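Local coordinates for protein thiamine-monophosphate kinase (Stenotrophomonas maltophilia, PDB 6XEP) that probably catalyses the ATP-dependent phosphorylation of thiamine monophosphate to thiamine diphosphate, the active form of vitamin B1, at residues Asp28-Gly33 and Asp122-Gly127; Met9-Ala12 and Leu16-Arg19; Ala77-Asp82 and Val139-Gln144; Gln48-Ala53 and Ala84-Arg89; Asp18-Arg23 and Gly113-Ala118. One frame throughout, in Å; residues are numbered along the deposited sequence. Where two conformers were deposited one is given.

Contact 1. Residues Asp28-Gly33 and Asp122-Gly127; sequences DDILLG and DIALIG. With NA (sodium ion), chain D.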
# COMPACT_ATOMS: atom_id res chain seq x y z
N ASP A 28 -4.87 -21.01 6.86
CA ASP A 28 -4.52 -21.97 5.81
C ASP A 28 -4.36 -21.32 4.44
O ASP A 28 -3.87 -21.98 3.52
CB ASP A 28 -5.57 -23.08 5.74
CG ASP A 28 -5.61 -23.94 6.99
OD1 ASP A 28 -4.73 -23.80 7.86
OD2 ASP A 28 -6.53 -24.78 7.08
N ASP A 29 -4.75 -20.05 4.28
CA ASP A 29 -4.63 -19.34 3.00
C ASP A 29 -3.36 -18.51 2.91
O ASP A 29 -3.18 -17.77 1.94
CB ASP A 29 -5.84 -18.43 2.78
CG ASP A 29 -6.03 -17.43 3.91
OD1 ASP A 29 -5.92 -17.84 5.09
OD2 ASP A 29 -6.28 -16.24 3.62
N ILE A 30 -2.47 -18.61 3.89
CA ILE A 30 -1.24 -17.83 3.92
C ILE A 30 -0.09 -18.78 4.19
O ILE A 30 -0.07 -19.47 5.22
CB ILE A 30 -1.28 -16.75 5.01
CG1 ILE A 30 -2.55 -15.90 4.88
CG2 ILE A 30 0.00 -15.93 4.99
CD1 ILE A 30 -2.67 -14.86 5.93
N LEU A 31 0.88 -18.81 3.29
CA LEU A 31 2.08 -19.62 3.46
C LEU A 31 3.20 -18.66 3.83
O LEU A 31 3.63 -17.86 3.00
CB LEU A 31 2.38 -20.39 2.18
CG LEU A 31 3.22 -21.65 2.21
CD1 LEU A 31 2.53 -22.72 3.05
CD2 LEU A 31 3.45 -22.15 0.78
N LEU A 32 3.67 -18.73 5.08
CA LEU A 32 4.73 -17.83 5.54
C LEU A 32 5.53 -18.57 6.62
O LEU A 32 5.19 -18.54 7.81
CB LEU A 32 4.19 -16.52 6.07
CG LEU A 32 5.28 -15.56 6.56
CD1 LEU A 32 6.27 -15.25 5.42
CD2 LEU A 32 4.68 -14.27 7.13
N GLY A 33 6.59 -19.22 6.21
CA GLY A 33 7.39 -19.98 7.14
C GLY A 33 8.44 -19.13 7.83
O GLY A 33 8.67 -17.97 7.48
N ASP A 122 -10.09 -10.78 11.67
CA ASP A 122 -9.36 -11.84 10.98
C ASP A 122 -8.70 -11.32 9.70
O ASP A 122 -8.72 -11.97 8.66
CB ASP A 122 -10.28 -13.02 10.67
CG ASP A 122 -10.69 -13.78 11.93
OD1 ASP A 122 -9.92 -13.78 12.91
OD2 ASP A 122 -11.78 -14.38 11.93
N ILE A 123 -8.12 -10.12 9.78
CA ILE A 123 -7.31 -9.62 8.68
C ILE A 123 -5.85 -9.78 9.07
O ILE A 123 -5.45 -9.45 10.20
CB ILE A 123 -7.66 -8.17 8.30
CG1 ILE A 123 -6.91 -7.77 7.02
CG2 ILE A 123 -7.36 -7.18 9.44
CD1 ILE A 123 -7.25 -6.35 6.45
N ALA A 124 -5.05 -10.36 8.18
CA ALA A 124 -3.68 -10.74 8.49
C ALA A 124 -2.70 -9.78 7.82
O ALA A 124 -2.73 -9.63 6.59
CB ALA A 124 -3.41 -12.17 8.05
N LEU A 125 -1.83 -9.16 8.62
CA LEU A 125 -0.71 -8.40 8.07
C LEU A 125 0.26 -9.38 7.42
O LEU A 125 0.76 -10.29 8.09
CB LEU A 125 -0.03 -7.60 9.17
CG LEU A 125 1.20 -6.76 8.82
CD1 LEU A 125 0.90 -5.70 7.74
CD2 LEU A 125 1.72 -6.07 10.08
N ILE A 126 0.54 -9.23 6.12
CA ILE A 126 1.38 -10.22 5.44
C ILE A 126 2.62 -9.62 4.79
O ILE A 126 3.39 -10.36 4.18
CB ILE A 126 0.58 -11.04 4.40
CG1 ILE A 126 -0.27 -10.16 3.46
CG2 ILE A 126 -0.32 -12.08 5.13
CD1 ILE A 126 0.52 -9.41 2.41
N GLY A 127 2.82 -8.31 4.88
CA GLY A 127 4.01 -7.71 4.31
C GLY A 127 3.99 -6.20 4.48
O GLY A 127 3.10 -5.64 5.13
NA NA D . -0.43 -20.51 7.21
O HOH W 1 2.34 -20.26 7.54
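Ile-30 drives its delta methyl into the angle between Ala-124 and Ile-126, packing a short two-stranded antiparallel unit (30-31 with 40-41) against strand 124-132, outermost within the chain in the four-stranded sheet of a PurM-like N-terminal domain. The reach comes from the Ile-30 torsions: CG1 stands anti to the carbonyl carbon (chi1 -52°) and CD1 continues fully extended (chi2 178°), which carries the long branch out to strand 124-132. Its CD1 rests on Ala-124 CB at 3.5 Å and on Ile-126 CG2 at 3.7 Å. The shorter branch follows, with Ile-30 CG2 lying 3.9 Å from Ile-126 CG2. Ile-126 answers with its gamma methyl alone, because its CG1 sits between the backbone N and the carbonyl carbon (chi1 49°) and carries the delta carbon away from Ile-30. Trp-92 touches both isoleucines, and Val-51 of the second subunit packs on Ile-126, which thus also takes part in the packing between subunits.

The backbone behind Ile-30 does different work. Together with the carbonyl oxygens of Thr-24, at the end of helix 17-24, and Arg-27, in the loop after it, it holds a sodium ion. Ile-30 O binds the sodium at 2.3 Å. A water 2.8 Å from the metal completes the link to the next residues, accepting a hydrogen bond from Leu-32 N at 3.2 Å.

Contact 2. Residues Met9-Ala12 and Leu16-Arg19; sequences MSLA and LIDR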
# COMPACT_ATOMS: atom_id res chain seq x y z
N MET A 9 12.95 -1.91 4.64
CA MET A 9 12.88 -3.16 5.39
C MET A 9 11.54 -3.81 5.07
O MET A 9 10.49 -3.27 5.42
CB MET A 9 13.02 -2.91 6.89
CG MET A 9 14.11 -1.93 7.28
SD MET A 9 14.26 -1.81 9.07
CE MET A 9 14.92 -3.43 9.47
N SER A 10 11.58 -4.96 4.41
CA SER A 10 10.35 -5.71 4.19
C SER A 10 10.20 -6.76 5.30
O SER A 10 10.86 -6.69 6.34
CB SER A 10 10.34 -6.31 2.78
OG SER A 10 11.40 -7.23 2.60
N LEU A 11 9.32 -7.75 5.08
CA LEU A 11 9.11 -8.88 5.97
C LEU A 11 10.43 -9.54 6.37
O LEU A 11 11.45 -9.32 5.70
CB LEU A 11 8.17 -9.88 5.28
CG LEU A 11 7.49 -11.01 6.04
CD1 LEU A 11 6.22 -11.35 5.33
CD2 LEU A 11 8.39 -12.25 6.10
N ALA A 12 10.41 -10.31 7.46
CA ALA A 12 11.57 -10.98 8.06
C ALA A 12 12.41 -10.00 8.85
O ALA A 12 12.92 -10.33 9.93
CB ALA A 12 12.42 -11.70 7.00
N LEU A 16 7.75 -6.41 13.87
CA LEU A 16 6.53 -7.12 14.22
C LEU A 16 6.50 -8.56 13.70
O LEU A 16 5.45 -9.21 13.77
CB LEU A 16 5.32 -6.36 13.68
CG LEU A 16 5.19 -4.89 14.09
CD1 LEU A 16 3.96 -4.25 13.46
CD2 LEU A 16 5.14 -4.81 15.61
N ILE A 17 7.62 -9.07 13.17
CA ILE A 17 7.55 -10.32 12.41
C ILE A 17 7.08 -11.49 13.28
O ILE A 17 6.36 -12.38 12.81
CB ILE A 17 8.91 -10.63 11.75
CG1 ILE A 17 8.76 -11.84 10.83
CG2 ILE A 17 9.96 -10.88 12.78
CD1 ILE A 17 7.79 -11.58 9.71
N ASP A 18 7.46 -11.51 14.56
CA ASP A 18 7.03 -12.64 15.40
C ASP A 18 5.51 -12.66 15.54
O ASP A 18 4.87 -13.71 15.42
CB ASP A 18 7.70 -12.58 16.77
CG ASP A 18 9.20 -12.82 16.69
OD1 ASP A 18 9.63 -13.61 15.82
OD2 ASP A 18 9.94 -12.22 17.50
N ARG A 19 4.92 -11.50 15.82
CA ARG A 19 3.47 -11.46 15.91
C ARG A 19 2.81 -11.68 14.55
O ARG A 19 1.74 -12.29 14.48
CB ARG A 19 3.03 -10.14 16.55
CG ARG A 19 3.36 -10.09 18.05
CD ARG A 19 2.62 -8.95 18.74
NE ARG A 19 3.29 -7.66 18.56
CZ ARG A 19 2.80 -6.51 19.02
NH1 ARG A 19 3.47 -5.38 18.82
NH2 ARG A 19 1.65 -6.48 19.68
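Leu-11 and Ile-17 meet through the delta methyl of Ile-17, set against CD2 and CG of Leu-11, and this apolar touch is the main side-chain link between the N-terminal arm 9-12 and the first turn of helix 17-24. The two side chains run at about a right angle to each other, with Ile-17 CD1 3.7 Å from Leu-11 CD2 and just as near its CG. Ile-17 gets there by setting CG1 anti to the backbone N (chi1 -173°) and then bending at the next bond (chi2 62°), which turns the delta methyl toward the arm. Leu-11 in turn packs on Leu-32, joining the arm to the loop that follows strand 30-31.

A second group of contacts sets side chain against backbone. Ile-17 CD1 lies 3.7 Å from Ala-12 N, while its CG1 approaches Ala-12 CA at 4.0 Å and its CG2 faces Ala-12 O at 4.1 Å. CG1, CG2 and CD1 thus all border the backbone of Ala-12.

Polar interaction is missing from this patch: Ala-12 N is buried by the isoleucine and finds no partner in the model. Ala-12 also turns with a positive phi of 78°, and the nearest side-chain atoms of Ala-12 and Asp-37, a predicted magnesium ligand, are about 4 Å apart. The pattern is that of a short loop folding back on the N terminus of the helix it leads into, with Leu-16 at the N-cap.

Contact 3. Residues Ala77-Asp82 and Val139-Gln144; sequences AVNLSD and VTAMGQ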
# COMPACT_ATOMS: atom_id res chain seq x y z
N ALA A 77 -8.27 0.89 10.96
CA ALA A 77 -9.71 1.09 11.00
C ALA A 77 -10.23 1.82 9.76
O ALA A 77 -11.33 1.52 9.28
CB ALA A 77 -10.10 1.88 12.26
N VAL A 78 -9.47 2.79 9.25
CA VAL A 78 -9.90 3.50 8.04
C VAL A 78 -10.10 2.52 6.89
O VAL A 78 -11.10 2.57 6.17
CB VAL A 78 -8.88 4.60 7.68
CG1 VAL A 78 -9.30 5.27 6.39
CG2 VAL A 78 -8.81 5.61 8.80
N ASN A 79 -9.15 1.61 6.71
CA ASN A 79 -9.23 0.66 5.60
C ASN A 79 -10.35 -0.35 5.81
O ASN A 79 -11.04 -0.74 4.85
CB ASN A 79 -7.90 -0.06 5.45
CG ASN A 79 -6.85 0.82 4.85
OD1 ASN A 79 -6.19 1.58 5.55
ND2 ASN A 79 -6.72 0.75 3.54
N LEU A 80 -10.51 -0.83 7.04
CA LEU A 80 -11.57 -1.78 7.31
C LEU A 80 -12.93 -1.14 7.11
O LEU A 80 -13.87 -1.81 6.68
CB LEU A 80 -11.43 -2.32 8.73
CG LEU A 80 -10.25 -3.25 8.97
CD1 LEU A 80 -10.21 -3.70 10.44
CD2 LEU A 80 -10.33 -4.47 8.03
N SER A 81 -13.06 0.14 7.44
CA SER A 81 -14.32 0.83 7.21
C SER A 81 -14.62 0.93 5.71
O SER A 81 -15.78 0.79 5.30
CB SER A 81 -14.28 2.21 7.85
OG SER A 81 -15.50 2.88 7.62
N ASP A 82 -13.59 1.16 4.90
CA ASP A 82 -13.74 1.15 3.44
C ASP A 82 -14.23 -0.21 2.96
O ASP A 82 -15.15 -0.30 2.13
CB ASP A 82 -12.40 1.47 2.76
CG ASP A 82 -11.86 2.86 3.06
OD1 ASP A 82 -12.58 3.72 3.59
OD2 ASP A 82 -10.66 3.08 2.74
N VAL A 139 -1.57 1.92 4.57
CA VAL A 139 -2.05 0.55 4.67
C VAL A 139 -2.83 0.22 3.41
O VAL A 139 -3.61 1.04 2.90
CB VAL A 139 -2.92 0.31 5.92
CG1 VAL A 139 -3.68 -1.02 5.80
CG2 VAL A 139 -2.07 0.26 7.14
N THR A 140 -2.58 -0.96 2.87
CA THR A 140 -3.36 -1.51 1.79
C THR A 140 -4.07 -2.72 2.35
O THR A 140 -3.41 -3.60 2.92
CB THR A 140 -2.48 -1.90 0.61
OG1 THR A 140 -1.78 -0.74 0.15
CG2 THR A 140 -3.31 -2.41 -0.55
N ALA A 141 -5.39 -2.76 2.23
CA ALA A 141 -6.17 -3.87 2.75
C ALA A 141 -6.89 -4.57 1.60
O ALA A 141 -7.47 -3.92 0.72
CB ALA A 141 -7.17 -3.40 3.79
N MET A 142 -6.85 -5.89 1.61
CA MET A 142 -7.45 -6.73 0.58
C MET A 142 -8.59 -7.51 1.19
O MET A 142 -8.40 -8.19 2.20
CB MET A 142 -6.42 -7.70 -0.02
CG MET A 142 -5.43 -7.08 -0.99
SD MET A 142 -3.74 -7.59 -0.63
CE MET A 142 -3.51 -6.72 0.90
N GLY A 143 -9.78 -7.42 0.58
CA GLY A 143 -10.94 -8.16 1.01
C GLY A 143 -11.48 -8.98 -0.15
O GLY A 143 -11.05 -8.82 -1.29
N GLN A 144 -12.42 -9.87 0.15
CA GLN A 144 -12.98 -10.73 -0.88
C GLN A 144 -14.50 -10.66 -0.86
O GLN A 144 -15.10 -10.47 0.20
CB GLN A 144 -12.50 -12.17 -0.69
CG GLN A 144 -10.98 -12.25 -0.80
CD GLN A 144 -10.44 -13.65 -0.72
OE1 GLN A 144 -10.19 -14.29 -1.74
NE2 GLN A 144 -10.22 -14.12 0.51
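Asn-79, on helix 68-85, lays its carboxamide obliquely across Val-139 and rests its beta carbon on Ala-141, seating the helix against the four-stranded sheet of the PurM-like N-terminal domain. The axes of the short segments 77-82 and 139-144 run roughly parallel, at 32° to each other, and come within 8.5 Å. Such closeness suits a small partner: where the CA atoms come nearest, Asn-79 faces the small Ala-141, and Asn-79 CB meets Ala-141 CB at 3.8 Å.

From there the asparagine leans over Val-139. Its CG is anti to the carbonyl carbon (chi1 -74°), which sends the amide back toward the start of the strand segment. The two ends of the amide then find different parts of the same valine. OD1 lies against the side chain, 3.5 Å from Val-139 CB and almost as near its CG1, whereas the nitrogen turns to the main chain. Val-139 thus presents CB and CG1 to the amide oxygen, with CG1 anti to its own backbone N.

The polar end of this buried residue has partners on the sheet and near the predicted metal site. ND2 is also hydrogen-bonded to Thr-52 OG1 on the adjoining strand, and Asp-54 touches the asparagine. Thr-52, Asp-54 and Asp-82 are all predicted magnesium ligands, a placement consistent with a second-shell role for Asn-79 at that predicted site. On the other sheet face, Thr-140 is hydrogen-bonded to Thr-140 of the second subunit. The bond across the helix-strand contact itself is weak: Asn-79 ND2 to Val-139 O, 3.2 Å, with an angle of 128° at the hydrogen.

Contact 4. Residues Gln48-Ala53 and Ala84-Arg89; sequences QLVVTA and AAMGAR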
# COMPACT_ATOMS: atom_id res chain seq x y z
N GLN A 48 -14.03 -12.60 -5.73
CA GLN A 48 -13.26 -11.51 -6.29
C GLN A 48 -12.57 -10.74 -5.18
O GLN A 48 -13.06 -10.68 -4.04
CB GLN A 48 -14.14 -10.58 -7.13
CG GLN A 48 -14.61 -11.25 -8.41
CD GLN A 48 -15.77 -10.54 -9.05
OE1 GLN A 48 -16.80 -10.33 -8.42
NE2 GLN A 48 -15.60 -10.14 -10.30
N LEU A 49 -11.42 -10.15 -5.51
CA LEU A 49 -10.66 -9.33 -4.58
C LEU A 49 -11.01 -7.87 -4.77
O LEU A 49 -11.15 -7.40 -5.90
CB LEU A 49 -9.15 -9.47 -4.80
CG LEU A 49 -8.36 -10.67 -4.35
CD1 LEU A 49 -6.91 -10.40 -4.75
CD2 LEU A 49 -8.49 -10.77 -2.87
N VAL A 50 -11.11 -7.14 -3.67
CA VAL A 50 -11.19 -5.69 -3.71
C VAL A 50 -10.11 -5.15 -2.79
O VAL A 50 -9.78 -5.76 -1.77
CB VAL A 50 -12.56 -5.12 -3.30
CG1 VAL A 50 -13.60 -5.58 -4.25
CG2 VAL A 50 -12.92 -5.54 -1.92
N VAL A 51 -9.55 -4.01 -3.16
CA VAL A 51 -8.36 -3.50 -2.51
C VAL A 51 -8.59 -2.05 -2.17
O VAL A 51 -9.09 -1.29 -3.01
CB VAL A 51 -7.12 -3.66 -3.40
CG1 VAL A 51 -5.90 -3.18 -2.67
CG2 VAL A 51 -6.94 -5.12 -3.82
N THR A 52 -8.23 -1.66 -0.95
CA THR A 52 -8.33 -0.29 -0.48
C THR A 52 -6.97 0.16 0.01
O THR A 52 -6.16 -0.65 0.45
CB THR A 52 -9.34 -0.14 0.66
OG1 THR A 52 -8.86 -0.82 1.83
CG2 THR A 52 -10.68 -0.71 0.28
N ALA A 53 -6.72 1.47 -0.04
CA ALA A 53 -5.45 1.98 0.44
C ALA A 53 -5.68 3.37 0.99
O ALA A 53 -6.40 4.16 0.39
CB ALA A 53 -4.38 2.03 -0.66
N ALA A 84 -15.80 -2.44 4.74
CA ALA A 84 -17.14 -2.68 5.26
C ALA A 84 -18.21 -2.13 4.34
O ALA A 84 -19.24 -2.79 4.10
CB ALA A 84 -17.27 -2.06 6.65
N ALA A 85 -18.00 -0.92 3.83
CA ALA A 85 -19.00 -0.27 2.99
C ALA A 85 -19.17 -0.98 1.67
O ALA A 85 -20.16 -0.74 0.98
CB ALA A 85 -18.60 1.19 2.75
N MET A 86 -18.23 -1.86 1.31
CA MET A 86 -18.39 -2.70 0.13
C MET A 86 -18.89 -4.09 0.47
O MET A 86 -19.10 -4.90 -0.43
CB MET A 86 -17.06 -2.78 -0.61
CG MET A 86 -16.68 -1.42 -1.15
SD MET A 86 -15.24 -1.56 -2.20
CE MET A 86 -13.96 -1.78 -0.99
N GLY A 87 -19.13 -4.37 1.75
CA GLY A 87 -19.56 -5.70 2.15
C GLY A 87 -18.51 -6.76 1.89
O GLY A 87 -18.85 -7.92 1.64
N ALA A 88 -17.25 -6.37 1.92
CA ALA A 88 -16.16 -7.29 1.63
C ALA A 88 -15.66 -7.92 2.91
O ALA A 88 -15.65 -7.29 3.97
CB ALA A 88 -15.02 -6.56 0.92
N ARG A 89 -15.24 -9.17 2.80
CA ARG A 89 -14.64 -9.90 3.92
C ARG A 89 -13.14 -9.61 3.95
O ARG A 89 -12.43 -10.05 3.04
CB ARG A 89 -14.90 -11.39 3.76
CG ARG A 89 -14.36 -12.25 4.91
CD ARG A 89 -14.88 -13.67 4.81
NE ARG A 89 -16.33 -13.70 4.72
CZ ARG A 89 -17.15 -13.69 5.78
NH1 ARG A 89 -16.67 -13.64 7.02
NH2 ARG A 89 -18.47 -13.72 5.58
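The end of helix 68-85 and the turn into strand 89-99 lie over strand 48-57 in a split beta-alpha-beta unit, and Met-86 and Ala-88 make the touch by meeting Val-50 and Thr-52. Met-86 contributes its terminal methyl. The chain starts with CG anti to the carbonyl carbon and runs extended as far as the sulfur, where it bends (chi3 -75°) and lays CE over the strand. There CE sits 3.7 Å from Thr-52 CG2, the two side chains sliding past each other in opposite directions. Toward Val-50 the approach is tip to tip, with Met-86 CE 4.0 Å from Val-50 CG2. That same valine methyl also receives Ala-88 CB at 3.7 Å, so Val-50 CG2 bridges the residues before and after Gly-87.

Gly-87 lies between these two. It leaves the helix with a positive phi of 65°, a conformation that favours glycine, and its N bonds back to Ala-84 O at 2.8 Å as part of a Schellman motif. Beyond this turn Ala-88 also faces the strand.

Thr-52 offers only carbon to Met-86: CG2 is anti to its carbonyl carbon, while OG1 occupies the gap between backbone N and carbonyl carbon and is hydrogen-bonded to Asn-79 ND2. Leu-83 adds to the apolar layer by packing on both strand residues, and Leu-40 of the second subunit touches Val-50. Schellman-capped helix, glycine turn and covered strand together form the helix-to-strand return of the split crossover, next to the predicted magnesium site that includes Thr-52.

Contact 5. Residues Asp18-Arg23 and Gly113-Ala118; sequences DRIRAR and GFFALA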
# COMPACT_ATOMS: atom_id res chain seq x y z
N ASP A 18 7.46 -11.51 14.56
CA ASP A 18 7.03 -12.64 15.40
C ASP A 18 5.51 -12.66 15.54
O ASP A 18 4.87 -13.71 15.42
CB ASP A 18 7.70 -12.58 16.77
CG ASP A 18 9.20 -12.82 16.69
OD1 ASP A 18 9.63 -13.61 15.82
OD2 ASP A 18 9.94 -12.22 17.50
N ARG A 19 4.92 -11.50 15.82
CA ARG A 19 3.47 -11.46 15.91
C ARG A 19 2.81 -11.68 14.55
O ARG A 19 1.74 -12.29 14.48
CB ARG A 19 3.03 -10.14 16.55
CG ARG A 19 3.36 -10.09 18.05
CD ARG A 19 2.62 -8.95 18.74
NE ARG A 19 3.29 -7.66 18.56
CZ ARG A 19 2.80 -6.51 19.02
NH1 ARG A 19 3.47 -5.38 18.82
NH2 ARG A 19 1.65 -6.48 19.68
N ILE A 20 3.45 -11.23 13.46
CA ILE A 20 2.92 -11.54 12.13
C ILE A 20 2.86 -13.05 11.92
O ILE A 20 1.82 -13.60 11.54
CB ILE A 20 3.78 -10.87 11.04
CG1 ILE A 20 3.52 -9.36 11.01
CG2 ILE A 20 3.46 -11.48 9.64
CD1 ILE A 20 4.55 -8.60 10.24
N ARG A 21 3.97 -13.75 12.16
CA ARG A 21 4.01 -15.18 11.91
C ARG A 21 3.05 -15.94 12.82
O ARG A 21 2.46 -16.94 12.41
CB ARG A 21 5.43 -15.73 12.10
CG ARG A 21 6.43 -15.29 11.05
CD ARG A 21 7.80 -15.89 11.38
NE ARG A 21 8.87 -15.25 10.61
CZ ARG A 21 10.16 -15.29 10.94
NH1 ARG A 21 10.55 -15.96 12.02
NH2 ARG A 21 11.05 -14.68 10.18
N ALA A 22 2.90 -15.49 14.07
CA ALA A 22 1.98 -16.18 14.97
C ALA A 22 0.59 -16.22 14.37
O ALA A 22 -0.15 -17.21 14.55
CB ALA A 22 1.97 -15.47 16.33
N ARG A 23 0.24 -15.20 13.61
CA ARG A 23 -1.08 -15.11 13.00
C ARG A 23 -1.17 -15.83 11.65
O ARG A 23 -2.20 -16.43 11.35
CB ARG A 23 -1.46 -13.64 12.88
CG ARG A 23 -1.76 -13.04 14.26
CD ARG A 23 -1.58 -11.53 14.34
NE ARG A 23 -2.02 -11.05 15.65
CZ ARG A 23 -1.31 -11.15 16.77
NH1 ARG A 23 -0.10 -11.70 16.75
NH2 ARG A 23 -1.82 -10.72 17.93
N GLY A 113 -1.85 -1.80 18.82
CA GLY A 113 -3.12 -1.28 18.38
C GLY A 113 -3.57 -1.85 17.06
O GLY A 113 -4.75 -2.15 16.86
N PHE A 114 -2.60 -2.03 16.16
CA PHE A 114 -2.87 -2.65 14.87
C PHE A 114 -3.45 -4.05 15.05
O PHE A 114 -4.52 -4.36 14.51
CB PHE A 114 -1.58 -2.68 14.05
CG PHE A 114 -1.81 -3.01 12.61
CD1 PHE A 114 -1.85 -4.32 12.19
CD2 PHE A 114 -2.01 -2.01 11.67
CE1 PHE A 114 -2.08 -4.64 10.87
CE2 PHE A 114 -2.23 -2.33 10.35
CZ PHE A 114 -2.26 -3.64 9.96
N PHE A 115 -2.76 -4.90 15.82
CA PHE A 115 -3.21 -6.27 16.00
C PHE A 115 -4.45 -6.34 16.87
O PHE A 115 -5.27 -7.24 16.68
CB PHE A 115 -2.11 -7.15 16.60
CG PHE A 115 -0.94 -7.35 15.70
CD1 PHE A 115 -1.10 -7.91 14.43
CD2 PHE A 115 0.34 -6.97 16.10
CE1 PHE A 115 -0.01 -8.11 13.59
CE2 PHE A 115 1.44 -7.18 15.27
CZ PHE A 115 1.26 -7.74 14.01
N ALA A 116 -4.61 -5.43 17.82
CA ALA A 116 -5.83 -5.45 18.62
C ALA A 116 -7.05 -5.38 17.71
O ALA A 116 -8.01 -6.14 17.89
CB ALA A 116 -5.86 -4.31 19.64
N LEU A 117 -7.03 -4.49 16.72
CA LEU A 117 -8.14 -4.38 15.78
C LEU A 117 -8.10 -5.47 14.71
O LEU A 117 -9.13 -6.07 14.39
CB LEU A 117 -8.15 -3.00 15.14
CG LEU A 117 -9.23 -2.77 14.10
CD1 LEU A 117 -10.61 -2.92 14.71
CD2 LEU A 117 -9.04 -1.37 13.48
N ALA A 118 -6.92 -5.76 14.16
CA ALA A 118 -6.80 -6.74 13.09
C ALA A 118 -7.32 -8.11 13.53
O ALA A 118 -8.01 -8.79 12.75
CB ALA A 118 -5.35 -6.86 12.64
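The Phe-115 ring packs against Arg-19 and Arg-23, joining helix 17-24 to helix 104-120, one of the helices flanking the PurM-like sheet. The axes of the short segments 18-23 and 113-118 are nearly parallel, 13° apart, yet stay 11.9 Å from each other, a gap that long side chains fill. Closest to the ring is the Arg-23 group, with NE 3.5 Å from Phe-115 CD1. The interaction is an off-centre cation-pi contact: Arg-23 CZ stands 4.3 Å from the centroid of the Phe-115 ring, and the two planes are inclined by 34°. Arg-19 bears on the CD2-CE2 side, its CB 3.6 Å from Phe-115 CE2. A bend at chi3 brings its guanidinium beside the CD2 rim, with Phe-115 CD2 over one face of the guanidinium, but the planes there are 58° apart. Ile-20 closes the far end, its CG1 meeting the ring edge at Phe-115 CZ, 4.1 Å away.

A second shell fixes both arginines. Arg-19 is held through a salt bridge to Asp-112 and a hydrogen bond to Glu-108 O, and Arg-23 through a salt bridge to Asp-119, all three on helix 104-120. Asp-112 and Asp-119, about one turn to either side of Phe-115, probably help to position the two guanidinium groups beside it. Arg-23 is tied to its own helix as well, with Arg-19 O in its guanidinium plane, 3.0 Å from Arg-23 NH1.

From the N terminus, contact 2 closes first, a short local loop folding the arm onto helix 17-24. That helix then opens contact 5, which shares Asp-18 and Arg-19 with it and ends on helix 104-120. Contact 1 starts inside this span and ends just past it, so the two cross; Ile-20 touches both Leu-32 and Leu-125. Contact 4, from 48 to 89, lies wholly within both long loops. Contact 3 opens on the same helix, 68-85, before contact 4 ends, and closes last, crossing contacts 1, 4 and 5. Together they bind the N-terminal helix and hairpin, two later helices and strands 48-57, 124-132 and 136-145 of one sheet.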